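Local coordinates for protein methylmalonyl-CoA carboxyltransferase 5S subunit (Propionibacterium freudenreichii subsp. shermanii, PDB 1RQB) that transfers a carboxyl group from the biotin of the 1.3S subunit to pyruvate, forming oxaloacetate, with a cobalt ion bound in its TIM barrel, at residues Q222-C227 / V246-T251; G26-V31 / Y61-C66; V233-L238 / E266-M271; V133-D138 / H159-I164; P205-I210 / I242-D247. All coordinates share one frame; numbering follows the deposited sequence.

Contact 1. Residues Q222-C227 / V246-T251; sequences QINLHC and VDVVDT. With CO (cobalt (II) ion), chain B.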
# COMPACT_ATOMS: atom_id res chain seq x y z
N GLN A 222 -19.56 20.87 -3.02
CA GLN A 222 -18.99 19.58 -3.47
C GLN A 222 -17.47 19.61 -3.39
O GLN A 222 -16.81 20.49 -3.96
CB GLN A 222 -19.40 19.24 -4.92
CG GLN A 222 -18.68 17.98 -5.41
CD GLN A 222 -19.08 17.51 -6.80
OE1 GLN A 222 -18.34 16.76 -7.44
NE2 GLN A 222 -20.25 17.94 -7.27
N ILE A 223 -16.91 18.64 -2.68
CA ILE A 223 -15.45 18.54 -2.55
C ILE A 223 -15.00 17.15 -3.01
O ILE A 223 -15.58 16.14 -2.62
CB ILE A 223 -15.01 18.74 -1.09
CG1 ILE A 223 -15.47 20.11 -0.58
CG2 ILE A 223 -13.50 18.65 -1.01
CD1 ILE A 223 -15.35 20.27 0.93
N ASN A 224 -13.99 17.14 -3.87
CA ASN A 224 -13.39 15.90 -4.41
C ASN A 224 -11.97 15.81 -3.85
O ASN A 224 -11.21 16.78 -3.93
CB ASN A 224 -13.31 15.95 -5.94
CG ASN A 224 -14.67 15.82 -6.62
OD1 ASN A 224 -14.77 15.26 -7.72
ND2 ASN A 224 -15.71 16.35 -6.01
N LEU A 225 -11.60 14.68 -3.26
CA LEU A 225 -10.24 14.57 -2.70
C LEU A 225 -9.37 13.70 -3.60
O LEU A 225 -9.75 12.59 -3.98
CB LEU A 225 -10.31 13.98 -1.28
CG LEU A 225 -8.98 13.72 -0.57
CD1 LEU A 225 -8.23 15.03 -0.37
CD2 LEU A 225 -9.26 13.04 0.77
N HIS A 226 -8.19 14.23 -3.95
CA HIS A 226 -7.22 13.54 -4.81
C HIS A 226 -5.92 13.36 -4.01
O HIS A 226 -5.16 14.30 -3.82
CB HIS A 226 -6.92 14.40 -6.06
CG HIS A 226 -5.93 13.78 -7.00
ND1 HIS A 226 -6.28 12.84 -7.95
CD2 HIS A 226 -4.59 13.96 -7.13
CE1 HIS A 226 -5.21 12.47 -8.62
NE2 HIS A 226 -4.17 13.13 -8.14
N CYS A 227 -5.68 12.14 -3.54
CA CYS A 227 -4.46 11.87 -2.77
C CYS A 227 -3.66 10.74 -3.42
O CYS A 227 -4.22 9.73 -3.84
CB CYS A 227 -4.79 11.36 -1.35
SG CYS A 227 -5.34 12.55 -0.15
N VAL A 246 -16.67 14.45 2.68
CA VAL A 246 -16.21 14.60 1.30
C VAL A 246 -17.18 13.88 0.35
O VAL A 246 -17.69 12.80 0.64
CB VAL A 246 -14.75 14.08 1.13
CG1 VAL A 246 -14.72 12.54 1.02
CG2 VAL A 246 -14.13 14.74 -0.10
N ASP A 247 -17.40 14.49 -0.81
CA ASP A 247 -18.38 13.97 -1.78
C ASP A 247 -17.81 12.89 -2.70
O ASP A 247 -18.50 11.93 -3.01
CB ASP A 247 -18.90 15.14 -2.63
CG ASP A 247 -19.53 16.22 -1.77
OD1 ASP A 247 -20.75 16.12 -1.52
OD2 ASP A 247 -18.81 17.14 -1.32
N VAL A 248 -16.56 13.06 -3.14
CA VAL A 248 -15.95 12.12 -4.09
C VAL A 248 -14.47 11.93 -3.76
O VAL A 248 -13.79 12.88 -3.36
CB VAL A 248 -15.98 12.70 -5.56
CG1 VAL A 248 -15.27 11.73 -6.55
CG2 VAL A 248 -17.42 13.00 -5.99
N VAL A 249 -13.95 10.70 -3.90
CA VAL A 249 -12.51 10.48 -3.68
C VAL A 249 -11.92 9.82 -4.93
O VAL A 249 -12.62 9.06 -5.61
CB VAL A 249 -12.23 9.62 -2.41
CG1 VAL A 249 -12.70 10.39 -1.14
CG2 VAL A 249 -12.93 8.28 -2.50
N ASP A 250 -10.67 10.16 -5.28
CA ASP A 250 -10.01 9.60 -6.47
C ASP A 250 -9.20 8.36 -6.09
O ASP A 250 -8.48 8.36 -5.10
CB ASP A 250 -9.04 10.61 -7.10
CG ASP A 250 -9.71 11.88 -7.57
OD1 ASP A 250 -10.93 12.03 -7.38
OD2 ASP A 250 -8.99 12.74 -8.14
N THR A 251 -9.30 7.32 -6.91
CA THR A 251 -8.56 6.07 -6.67
C THR A 251 -8.15 5.46 -8.01
O THR A 251 -8.58 5.89 -9.07
CB THR A 251 -9.44 5.03 -5.91
OG1 THR A 251 -10.58 4.69 -6.72
CG2 THR A 251 -9.95 5.62 -4.58
CO CO B . -2.21 13.26 -9.10
O HOH W 1 -12.84 13.69 -9.04
O HOH W 2 -7.95 10.48 -3.36
O HOH W 3 -6.04 7.73 -3.70
O HOH W 4 -0.35 13.47 -10.37
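His226, near the C-terminal end of strand 223-225, meets Asp250 of the neighbouring parallel strand 248-251 in the TIM barrel, where helix 234-243 joins the two strands into a beta-alpha-beta unit. Their side chains cross at about a right angle, ring and carboxylate planes 72° apart. His226 ND1 donates to Asp250 OD2 at 2.7 Å; the oxygen lies near the ring plane and is met on its anti side. On the far side of the ring, His226 NE2 binds the cobalt ion at 2.2 Å, where Asp34 and His228 are fellow ligands. Asp250 is therefore a second-shell residue that fixes the rotation of a metal ligand, and its OD2 also pairs with Arg135.

Asn224 and Val248 instead run side by side, pointing the same way, with Asn224 CG 3.5 Å from Val248 CB. Asn224 ND2 donates to a lone pair of Gln222 OE1 at 3.0 Å, close to its own amide plane, which fixes the turn of that amide. Near the start of the strands Asp247 OD2, salt-bridged to Lys214, accepts from Ile223 N at 2.8 Å. On the opposite face of the sheet, turned to the helices, Val246 CG2 lies 4.1 Å from Leu225 CB.

Contact 2. Residues G26-V31 / Y61-C66; sequences GITELV and YWSVEC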
# COMPACT_ATOMS: atom_id res chain seq x y z
N GLY A 26 -18.92 9.21 -3.90
CA GLY A 26 -18.58 9.02 -5.30
C GLY A 26 -17.11 8.66 -5.47
O GLY A 26 -16.28 9.05 -4.65
N ILE A 27 -16.79 7.95 -6.54
CA ILE A 27 -15.40 7.55 -6.81
C ILE A 27 -15.00 7.97 -8.22
O ILE A 27 -15.73 7.74 -9.18
CB ILE A 27 -15.23 6.02 -6.76
CG1 ILE A 27 -15.54 5.50 -5.35
CG2 ILE A 27 -13.81 5.65 -7.24
CD1 ILE A 27 -14.57 5.92 -4.30
N THR A 28 -13.84 8.61 -8.32
CA THR A 28 -13.28 8.99 -9.63
C THR A 28 -12.12 8.03 -9.93
O THR A 28 -11.23 7.86 -9.10
CB THR A 28 -12.77 10.44 -9.63
OG1 THR A 28 -13.89 11.33 -9.75
CG2 THR A 28 -11.81 10.70 -10.82
N GLU A 29 -12.17 7.37 -11.09
CA GLU A 29 -11.13 6.41 -11.49
C GLU A 29 -10.00 7.14 -12.22
O GLU A 29 -10.25 7.95 -13.12
CB GLU A 29 -11.74 5.32 -12.38
CG GLU A 29 -10.75 4.25 -12.87
CD GLU A 29 -10.02 3.53 -11.73
OE1 GLU A 29 -10.66 2.95 -10.81
OE2 GLU A 29 -8.78 3.53 -11.77
N LEU A 30 -8.75 6.81 -11.87
CA LEU A 30 -7.58 7.50 -12.42
C LEU A 30 -6.71 6.61 -13.31
O LEU A 30 -5.68 7.06 -13.80
CB LEU A 30 -6.70 7.99 -11.27
CG LEU A 30 -7.36 8.90 -10.22
CD1 LEU A 30 -6.43 9.02 -9.00
CD2 LEU A 30 -7.60 10.27 -10.85
N VAL A 31 -7.11 5.36 -13.54
CA VAL A 31 -6.25 4.44 -14.29
C VAL A 31 -5.88 4.93 -15.69
O VAL A 31 -4.78 4.65 -16.16
CB VAL A 31 -6.88 3.01 -14.41
CG1 VAL A 31 -8.13 3.04 -15.30
CG2 VAL A 31 -5.84 2.02 -14.98
N TYR A 61 -18.55 4.84 -11.75
CA TYR A 61 -17.70 5.94 -11.26
C TYR A 61 -18.39 7.29 -11.43
O TYR A 61 -19.18 7.49 -12.36
CB TYR A 61 -16.40 5.98 -12.06
CG TYR A 61 -15.52 4.77 -11.90
CD1 TYR A 61 -15.26 3.92 -12.98
CD2 TYR A 61 -14.89 4.51 -10.68
CE1 TYR A 61 -14.38 2.84 -12.85
CE2 TYR A 61 -14.00 3.44 -10.54
CZ TYR A 61 -13.75 2.62 -11.64
OH TYR A 61 -12.83 1.60 -11.52
N TRP A 62 -18.06 8.24 -10.56
CA TRP A 62 -18.61 9.60 -10.67
C TRP A 62 -18.02 10.25 -11.93
O TRP A 62 -18.71 10.92 -12.70
CB TRP A 62 -18.25 10.44 -9.44
CG TRP A 62 -18.84 11.83 -9.52
CD1 TRP A 62 -20.15 12.17 -9.34
CD2 TRP A 62 -18.16 13.01 -9.94
NE1 TRP A 62 -20.33 13.51 -9.63
CE2 TRP A 62 -19.13 14.05 -10.00
CE3 TRP A 62 -16.83 13.31 -10.27
CZ2 TRP A 62 -18.80 15.36 -10.38
CZ3 TRP A 62 -16.51 14.61 -10.65
CH2 TRP A 62 -17.49 15.62 -10.71
N SER A 63 -16.72 10.03 -12.13
CA SER A 63 -16.03 10.53 -13.33
C SER A 63 -14.84 9.62 -13.62
O SER A 63 -14.42 8.83 -12.76
CB SER A 63 -15.53 11.98 -13.15
OG SER A 63 -14.44 12.06 -12.24
N VAL A 64 -14.33 9.72 -14.83
CA VAL A 64 -13.17 8.94 -15.30
C VAL A 64 -12.10 9.93 -15.78
O VAL A 64 -12.28 10.61 -16.79
CB VAL A 64 -13.59 8.03 -16.48
CG1 VAL A 64 -12.39 7.25 -17.00
CG2 VAL A 64 -14.71 7.07 -16.01
N GLU A 65 -10.99 10.02 -15.05
CA GLU A 65 -9.95 10.96 -15.49
C GLU A 65 -9.23 10.31 -16.67
O GLU A 65 -8.72 9.20 -16.54
CB GLU A 65 -8.98 11.26 -14.34
CG GLU A 65 -8.07 12.45 -14.63
CD GLU A 65 -6.90 12.56 -13.67
OE1 GLU A 65 -6.76 13.61 -13.01
OE2 GLU A 65 -6.11 11.59 -13.60
N CYS A 66 -9.19 10.97 -17.82
CA CYS A 66 -8.57 10.30 -18.98
C CYS A 66 -7.84 11.27 -19.89
O CYS A 66 -7.44 10.90 -21.00
CB CYS A 66 -9.66 9.59 -19.79
SG CYS A 66 -10.94 10.75 -20.35
O HOH W 5 -9.28 6.75 -15.58
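Glu29 OE1 is reached by two hydroxyls: Tyr61 OH at 2.7 Å, in a weak bond, and that of Thr265. The carboxylate gets there by a bend at chi2 (57°), which sets CD beside the tyrosine hydroxyl. Nearer the backbone, Glu29 CB sits squarely over the Tyr61 ring, 3.4 Å from its centroid and 10° off the normal, a CH-pi contact. Ile27 CG2 approaches the same ring in its plane, at the edge, 3.8 Å from Tyr61 CD2.

The segments are consecutive parallel strands of the TIM barrel, held by Glu29 N to Ser63 O and Glu65 N to Glu29 O, the latter 2.9 Å. Glu29 OE2 uses its anti lone pair for Val31 N at 3.0 Å, a capping bond where helix 31-39 begins, and also accepts from Ile253 N. Past the strand end, Leu30 CD2 touches Glu65 OE2 at 3.4 Å. That oxygen forms a salt bridge with Arg33, a substrate-binding residue, and accepts from the backbone N of Asp34, a cobalt ligand.

Contact 3. Residues V233-L238 / E266-M271; sequences VTEVSL and ESVAEM
Two successive helices of the TIM barrel's outer layer, 234-243 and 265-271, meet here through Glu235 and Leu238 on one and Ser267, Val268 and Met271 on the other. The short helical segments are inclined at 45°, and their axes come no closer than 11.3 Å, so the side chains have to bridge the gap and only their ends and flanks touch. Met271, present as selenomethionine, does this with CG lodged between its backbone N and carbonyl carbon (chi1 72°) and the chain extended beyond. It slides past the extended Glu235 in the opposite direction: SE lies 3.9 Å from Glu235 CG and 3.8 Å from Glu235 OE2, an alongside contact of van der Waals kind. Glu235 OE1 has Ser267 CB as its nearest atom across the contact, at 4.0 Å.

The hydroxyl of Ser267 is engaged elsewhere, bonding to the backbone O of Thr231 of the second subunit. Glu270 makes a salt bridge with Lys202 of that subunit, and Gly232 of the same neighbour packs on Glu235. The pair of helices thus lies at the dimer interface.

The rest of the contact is apolar. Leu238 and Val268 cross at about a right angle, branch against branch, with Leu238 CD2 3.8 Å from Val268 CG2. Met271 CE makes a looser approach, 4.5 Å from Leu238 CB.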
# COMPACT_ATOMS: atom_id res chain seq x y z
N VAL A 233 0.06 6.97 4.05
CA VAL A 233 -0.88 7.35 5.11
C VAL A 233 -2.23 7.81 4.57
O VAL A 233 -3.19 7.94 5.33
CB VAL A 233 -0.34 8.56 5.98
CG1 VAL A 233 1.14 8.37 6.35
CG2 VAL A 233 -0.49 9.88 5.20
N THR A 234 -2.34 8.02 3.26
CA THR A 234 -3.55 8.67 2.74
C THR A 234 -4.80 7.79 2.63
O THR A 234 -5.89 8.33 2.46
CB THR A 234 -3.27 9.36 1.39
OG1 THR A 234 -2.88 8.38 0.43
CG2 THR A 234 -2.17 10.41 1.56
N GLU A 235 -4.72 6.47 2.69
CA GLU A 235 -6.01 5.76 2.62
C GLU A 235 -6.76 6.03 3.93
O GLU A 235 -7.99 6.10 3.97
CB GLU A 235 -5.85 4.26 2.39
CG GLU A 235 -7.20 3.58 2.17
CD GLU A 235 -7.06 2.17 1.63
OE1 GLU A 235 -6.57 2.01 0.50
OE2 GLU A 235 -7.46 1.23 2.33
N VAL A 236 -6.02 6.21 5.01
CA VAL A 236 -6.68 6.53 6.28
C VAL A 236 -7.22 7.96 6.18
O VAL A 236 -8.27 8.27 6.74
CB VAL A 236 -5.70 6.42 7.45
CG1 VAL A 236 -6.43 6.73 8.77
CG2 VAL A 236 -5.12 5.00 7.49
N SER A 237 -6.51 8.82 5.45
CA SER A 237 -6.96 10.20 5.24
C SER A 237 -8.27 10.19 4.45
O SER A 237 -9.17 10.99 4.73
CB SER A 237 -5.89 11.02 4.49
OG SER A 237 -4.69 11.06 5.26
N LEU A 238 -8.38 9.31 3.46
CA LEU A 238 -9.63 9.20 2.69
C LEU A 238 -10.78 8.83 3.63
O LEU A 238 -11.88 9.39 3.53
CB LEU A 238 -9.52 8.13 1.61
CG LEU A 238 -9.15 8.59 0.19
CD1 LEU A 238 -7.88 9.37 0.21
CD2 LEU A 238 -9.03 7.38 -0.72
N GLU A 266 -10.82 -0.77 -5.44
CA GLU A 266 -11.56 -1.85 -4.77
C GLU A 266 -11.35 -1.81 -3.26
O GLU A 266 -12.27 -2.10 -2.50
CB GLU A 266 -11.15 -3.20 -5.33
CG GLU A 266 -11.33 -3.31 -6.84
CD GLU A 266 -10.01 -3.18 -7.58
OE1 GLU A 266 -9.37 -2.10 -7.51
OE2 GLU A 266 -9.59 -4.17 -8.21
N SER A 267 -10.14 -1.49 -2.81
CA SER A 267 -9.87 -1.44 -1.37
C SER A 267 -10.70 -0.33 -0.72
O SER A 267 -11.28 -0.51 0.35
CB SER A 267 -8.38 -1.20 -1.11
OG SER A 267 -7.61 -2.27 -1.62
N VAL A 268 -10.77 0.83 -1.37
CA VAL A 268 -11.55 1.95 -0.83
C VAL A 268 -13.03 1.58 -0.79
O VAL A 268 -13.74 1.89 0.16
CB VAL A 268 -11.32 3.24 -1.65
CG1 VAL A 268 -12.32 4.32 -1.26
CG2 VAL A 268 -9.91 3.75 -1.38
N ALA A 269 -13.51 0.88 -1.81
CA ALA A 269 -14.94 0.50 -1.80
C ALA A 269 -15.21 -0.54 -0.72
O ALA A 269 -16.20 -0.43 0.02
CB ALA A 269 -15.37 -0.05 -3.18
N GLU A 270 -14.35 -1.55 -0.60
CA GLU A 270 -14.57 -2.63 0.37
C GLU A 270 -14.43 -2.17 1.82
O GLU A 270 -15.15 -2.66 2.70
CB GLU A 270 -13.60 -3.78 0.13
CG GLU A 270 -13.77 -4.47 -1.21
CD GLU A 270 -14.74 -5.65 -1.15
OE1 GLU A 270 -15.50 -5.79 -0.16
OE2 GLU A 270 -14.74 -6.44 -2.12
N MSE A 271 -13.54 -1.23 2.10
CA MSE A 271 -13.29 -0.81 3.48
C MSE A 271 -14.51 -0.13 4.11
O MSE A 271 -14.57 0.01 5.33
CB MSE A 271 -12.12 0.16 3.55
CG MSE A 271 -12.42 1.55 2.99
SE MSE A 271 -10.89 2.80 3.09
CE MSE A 271 -11.82 4.49 2.86

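Contact 4. Residues V133-D138 / H159-I164; sequences VFRVFD and HAQGTI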
# COMPACT_ATOMS: atom_id res chain seq x y z
N VAL A 133 -15.71 17.25 -17.17
CA VAL A 133 -15.23 17.88 -15.93
C VAL A 133 -13.81 18.39 -16.14
O VAL A 133 -12.93 17.67 -16.60
CB VAL A 133 -15.23 16.86 -14.75
CG1 VAL A 133 -14.71 17.53 -13.48
CG2 VAL A 133 -16.64 16.31 -14.52
N PHE A 134 -13.59 19.66 -15.81
CA PHE A 134 -12.26 20.26 -15.95
C PHE A 134 -11.69 20.58 -14.57
O PHE A 134 -12.17 21.47 -13.87
CB PHE A 134 -12.33 21.57 -16.74
CG PHE A 134 -12.70 21.39 -18.20
CD1 PHE A 134 -14.02 21.16 -18.58
CD2 PHE A 134 -11.73 21.52 -19.19
CE1 PHE A 134 -14.37 21.06 -19.95
CE2 PHE A 134 -12.06 21.43 -20.54
CZ PHE A 134 -13.39 21.20 -20.92
N ARG A 135 -10.66 19.85 -14.16
CA ARG A 135 -10.02 20.17 -12.87
C ARG A 135 -8.94 21.21 -13.17
O ARG A 135 -7.89 20.88 -13.72
CB ARG A 135 -9.44 18.91 -12.23
CG ARG A 135 -8.65 19.20 -10.93
CD ARG A 135 -8.23 17.90 -10.24
NE ARG A 135 -9.38 17.18 -9.71
CZ ARG A 135 -9.33 15.96 -9.20
NH1 ARG A 135 -8.18 15.30 -9.16
NH2 ARG A 135 -10.42 15.40 -8.69
N VAL A 136 -9.22 22.46 -12.83
CA VAL A 136 -8.27 23.55 -13.12
C VAL A 136 -7.40 23.82 -11.89
O VAL A 136 -7.93 24.03 -10.80
CB VAL A 136 -9.04 24.85 -13.48
CG1 VAL A 136 -8.06 25.92 -13.92
CG2 VAL A 136 -10.05 24.56 -14.59
N PHE A 137 -6.08 23.81 -12.06
CA PHE A 137 -5.22 24.08 -10.90
C PHE A 137 -4.06 25.02 -11.27
O PHE A 137 -3.81 25.31 -12.44
CB PHE A 137 -4.69 22.76 -10.29
CG PHE A 137 -3.46 22.19 -10.98
CD1 PHE A 137 -2.21 22.28 -10.38
CD2 PHE A 137 -3.56 21.57 -12.22
CE1 PHE A 137 -1.07 21.76 -11.00
CE2 PHE A 137 -2.43 21.04 -12.85
CZ PHE A 137 -1.19 21.14 -12.25
N ASP A 138 -3.41 25.52 -10.23
CA ASP A 138 -2.24 26.39 -10.39
C ASP A 138 -1.19 25.91 -9.38
O ASP A 138 -1.49 25.75 -8.20
CB ASP A 138 -2.59 27.85 -10.11
CG ASP A 138 -1.39 28.77 -10.27
OD1 ASP A 138 -0.99 29.04 -11.42
OD2 ASP A 138 -0.83 29.20 -9.23
N HIS A 159 -18.46 21.31 -16.31
CA HIS A 159 -18.25 21.35 -14.85
C HIS A 159 -16.85 21.89 -14.54
O HIS A 159 -15.85 21.29 -14.92
CB HIS A 159 -18.40 19.93 -14.29
CG HIS A 159 -18.30 19.86 -12.80
ND1 HIS A 159 -19.36 19.48 -12.00
CD2 HIS A 159 -17.26 20.09 -11.96
CE1 HIS A 159 -18.97 19.49 -10.73
NE2 HIS A 159 -17.71 19.86 -10.68
N ALA A 160 -16.79 23.01 -13.82
CA ALA A 160 -15.49 23.60 -13.47
C ALA A 160 -15.13 23.21 -12.04
O ALA A 160 -15.82 23.56 -11.08
CB ALA A 160 -15.55 25.12 -13.60
N GLN A 161 -14.03 22.49 -11.89
CA GLN A 161 -13.58 22.07 -10.56
C GLN A 161 -12.32 22.85 -10.20
O GLN A 161 -11.25 22.62 -10.76
CB GLN A 161 -13.32 20.56 -10.57
CG GLN A 161 -12.95 20.00 -9.22
CD GLN A 161 -13.04 18.48 -9.20
OE1 GLN A 161 -12.05 17.78 -9.40
NE2 GLN A 161 -14.24 17.96 -8.97
N GLY A 162 -12.47 23.81 -9.28
CA GLY A 162 -11.35 24.63 -8.85
C GLY A 162 -10.48 23.80 -7.93
O GLY A 162 -11.01 23.09 -7.07
N THR A 163 -9.17 23.91 -8.06
CA THR A 163 -8.28 23.05 -7.28
C THR A 163 -7.41 23.81 -6.28
O THR A 163 -6.91 24.90 -6.56
CB THR A 163 -7.31 22.31 -8.20
OG1 THR A 163 -8.05 21.57 -9.17
CG2 THR A 163 -6.42 21.37 -7.41
N ILE A 164 -7.22 23.17 -5.13
CA ILE A 164 -6.33 23.67 -4.08
C ILE A 164 -5.22 22.63 -3.92
O ILE A 164 -5.50 21.47 -3.62
CB ILE A 164 -7.04 23.77 -2.73
CG1 ILE A 164 -8.13 24.85 -2.77
CG2 ILE A 164 -6.03 24.09 -1.63
CD1 ILE A 164 -9.07 24.80 -1.58
O HOH W 6 -4.36 24.91 -7.49
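Arg135 lies side by side with Gln161, pointing the same way, and crosses Thr163 at about a right angle. Its CB is 4.0 Å from Gln161 OE1. CG, anti to the backbone N (chi1 175°), passes tightly by Thr163 OG1 at 3.0 Å, and CD lies 3.8 Å from that same oxygen. A bend at chi3 (-68°) then turns NE onto Gln161 OE1, 2.8 Å away, while NH2 reaches this oxygen too, at 3.0 Å. The grip is side-on, two nitrogens on one atom, with OE1 in the guanidinium plane and the amide plane only 23° from it.

Behind these side chains lies regular parallel pairing, in the beta-alpha-beta unit of strand 133-136, helix 144-155 and strand 159-163 in the TIM barrel. Phe134 N donates to His159 O at 2.9 Å, and Val136 N follows with Gln161 O. Thr163 OG1 donates to Val136 O at 3.0 Å from above the carbonyl plane.

Gln161 NE2 is hydrogen-bonded to Ser191 OG and, weakly, to Asn224 OD1, consistent with the amide being held with its oxygen towards the arginine. A neutral oxygen steers the guanidinium without neutralising it; the balancing charge probably comes from Asp250, salt-bridged to NH1.

Contact 5. Residues P205-I210 / I242-D247; sequences PAYDII and IEAGVD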
# COMPACT_ATOMS: atom_id res chain seq x y z
N PRO A 205 -5.68 16.38 9.51
CA PRO A 205 -5.79 17.57 8.65
C PRO A 205 -6.87 17.36 7.59
O PRO A 205 -7.62 18.28 7.26
CB PRO A 205 -4.39 17.69 8.05
CG PRO A 205 -3.50 17.17 9.14
CD PRO A 205 -4.27 15.98 9.68
N ALA A 206 -6.97 16.14 7.06
CA ALA A 206 -7.99 15.85 6.04
C ALA A 206 -9.37 16.14 6.62
O ALA A 206 -10.19 16.84 6.03
CB ALA A 206 -7.90 14.37 5.59
N TYR A 207 -9.63 15.58 7.79
CA TYR A 207 -10.92 15.77 8.48
C TYR A 207 -11.15 17.26 8.76
O TYR A 207 -12.20 17.80 8.42
CB TYR A 207 -10.91 14.98 9.80
CG TYR A 207 -12.19 15.13 10.60
CD1 TYR A 207 -13.24 14.22 10.47
CD2 TYR A 207 -12.35 16.20 11.49
CE1 TYR A 207 -14.42 14.38 11.20
CE2 TYR A 207 -13.52 16.36 12.23
CZ TYR A 207 -14.55 15.45 12.08
OH TYR A 207 -15.71 15.61 12.80
N ASP A 208 -10.18 17.92 9.38
CA ASP A 208 -10.31 19.33 9.77
C ASP A 208 -10.55 20.27 8.58
O ASP A 208 -11.39 21.17 8.65
CB ASP A 208 -9.05 19.80 10.52
CG ASP A 208 -8.88 19.12 11.87
OD1 ASP A 208 -9.79 18.40 12.30
OD2 ASP A 208 -7.82 19.33 12.50
N ILE A 209 -9.83 20.08 7.49
CA ILE A 209 -9.99 20.97 6.33
C ILE A 209 -11.34 20.73 5.65
O ILE A 209 -12.07 21.68 5.34
CB ILE A 209 -8.83 20.79 5.31
CG1 ILE A 209 -7.53 21.32 5.91
CG2 ILE A 209 -9.12 21.54 4.01
CD1 ILE A 209 -6.26 20.86 5.17
N ILE A 210 -11.68 19.47 5.39
CA ILE A 210 -12.96 19.17 4.73
C ILE A 210 -14.12 19.67 5.59
O ILE A 210 -15.08 20.25 5.08
CB ILE A 210 -13.14 17.65 4.50
CG1 ILE A 210 -12.07 17.11 3.55
CG2 ILE A 210 -14.54 17.36 3.94
CD1 ILE A 210 -12.13 17.72 2.19
N ILE A 242 -14.03 11.13 4.40
CA ILE A 242 -15.41 10.65 4.22
C ILE A 242 -16.19 10.94 5.51
O ILE A 242 -17.34 11.36 5.47
CB ILE A 242 -15.43 9.15 3.87
CG1 ILE A 242 -14.92 8.97 2.44
CG2 ILE A 242 -16.85 8.56 4.04
CD1 ILE A 242 -14.60 7.53 2.06
N GLU A 243 -15.56 10.75 6.66
CA GLU A 243 -16.25 11.06 7.92
C GLU A 243 -16.54 12.56 8.00
O GLU A 243 -17.54 12.98 8.58
CB GLU A 243 -15.42 10.60 9.14
CG GLU A 243 -15.25 9.07 9.21
CD GLU A 243 -14.36 8.59 10.36
OE1 GLU A 243 -13.45 9.34 10.78
OE2 GLU A 243 -14.56 7.44 10.83
N ALA A 244 -15.68 13.38 7.38
CA ALA A 244 -15.87 14.84 7.43
C ALA A 244 -16.89 15.29 6.38
O ALA A 244 -17.27 16.46 6.36
CB ALA A 244 -14.55 15.55 7.23
N GLY A 245 -17.31 14.39 5.50
CA GLY A 245 -18.30 14.76 4.49
C GLY A 245 -17.86 14.92 3.04
O GLY A 245 -18.61 15.48 2.23
N VAL A 246 -16.67 14.45 2.68
CA VAL A 246 -16.21 14.60 1.30
C VAL A 246 -17.18 13.88 0.35
O VAL A 246 -17.69 12.80 0.64
CB VAL A 246 -14.75 14.08 1.13
CG1 VAL A 246 -14.72 12.54 1.02
CG2 VAL A 246 -14.13 14.74 -0.10
N ASP A 247 -17.40 14.49 -0.81
CA ASP A 247 -18.38 13.97 -1.78
C ASP A 247 -17.81 12.89 -2.70
O ASP A 247 -18.50 11.93 -3.01
CB ASP A 247 -18.90 15.14 -2.63
CG ASP A 247 -19.53 16.22 -1.77
OD1 ASP A 247 -20.75 16.12 -1.52
OD2 ASP A 247 -18.81 17.14 -1.32
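Ala244 CB packs into the angle between Tyr207 and Ile210, and this methyl group is the tight part of the contact. It lies 3.5 Å from Tyr207 O, 3.7 Å from Ile210 CB and 3.7 Å from Tyr207 CD1. The tyrosine CG is anti to the backbone N (chi1 179°), and the ring beyond it meets the Ala244 methyl obliquely. Ile210 CG2 comes within 3.8 Å of Val246 N.

Away from this methyl the fit slackens. Ile210 CD1 and Val246 CG2 are 4.3 Å apart, and Tyr207 CE1 comes only within 4.4 Å of Glu243 CB. Tyr207 is partly exposed, and its OH reaches beyond both segments to the backbone O of Glu18. The carboxylate of Glu243 also turns elsewhere, to Lys240 of its own chain and, through OE2, to Lys240 of the second subunit.

Gly245, with phi at 107°, takes the chain out of the helix, and its N returns to Ile242 O at 3.0 Å. The arrangement is a Schellman motif closing helix 234-243, from which Val246 leads into strand 248-251: the helix-to-strand turn of a beta/alpha barrel, packed against the preceding helix, 203-217.

Overall arrangement
Contacts 1, 2 and 4 lie in the closed parallel sheet of one TIM barrel. Contact 2 comes first along the chain and contact 4 next; the segments of contacts 5, 1 and 3 then interleave between residues 205 and 271. Strand 248-251 of contact 1 adjoins strand 23-29 of contact 2; the centres of these contacts are about 10 Å apart, those of contacts 1 and 4 about 12 Å. Contacts 3 and 5 belong to the outer helices and share helix 234-243; contact 5 also shares Val246 and Asp247 with contact 1. The sheet contacts thus lie around the cobalt-holding part of the barrel, whereas the helix contacts reach towards the second subunit.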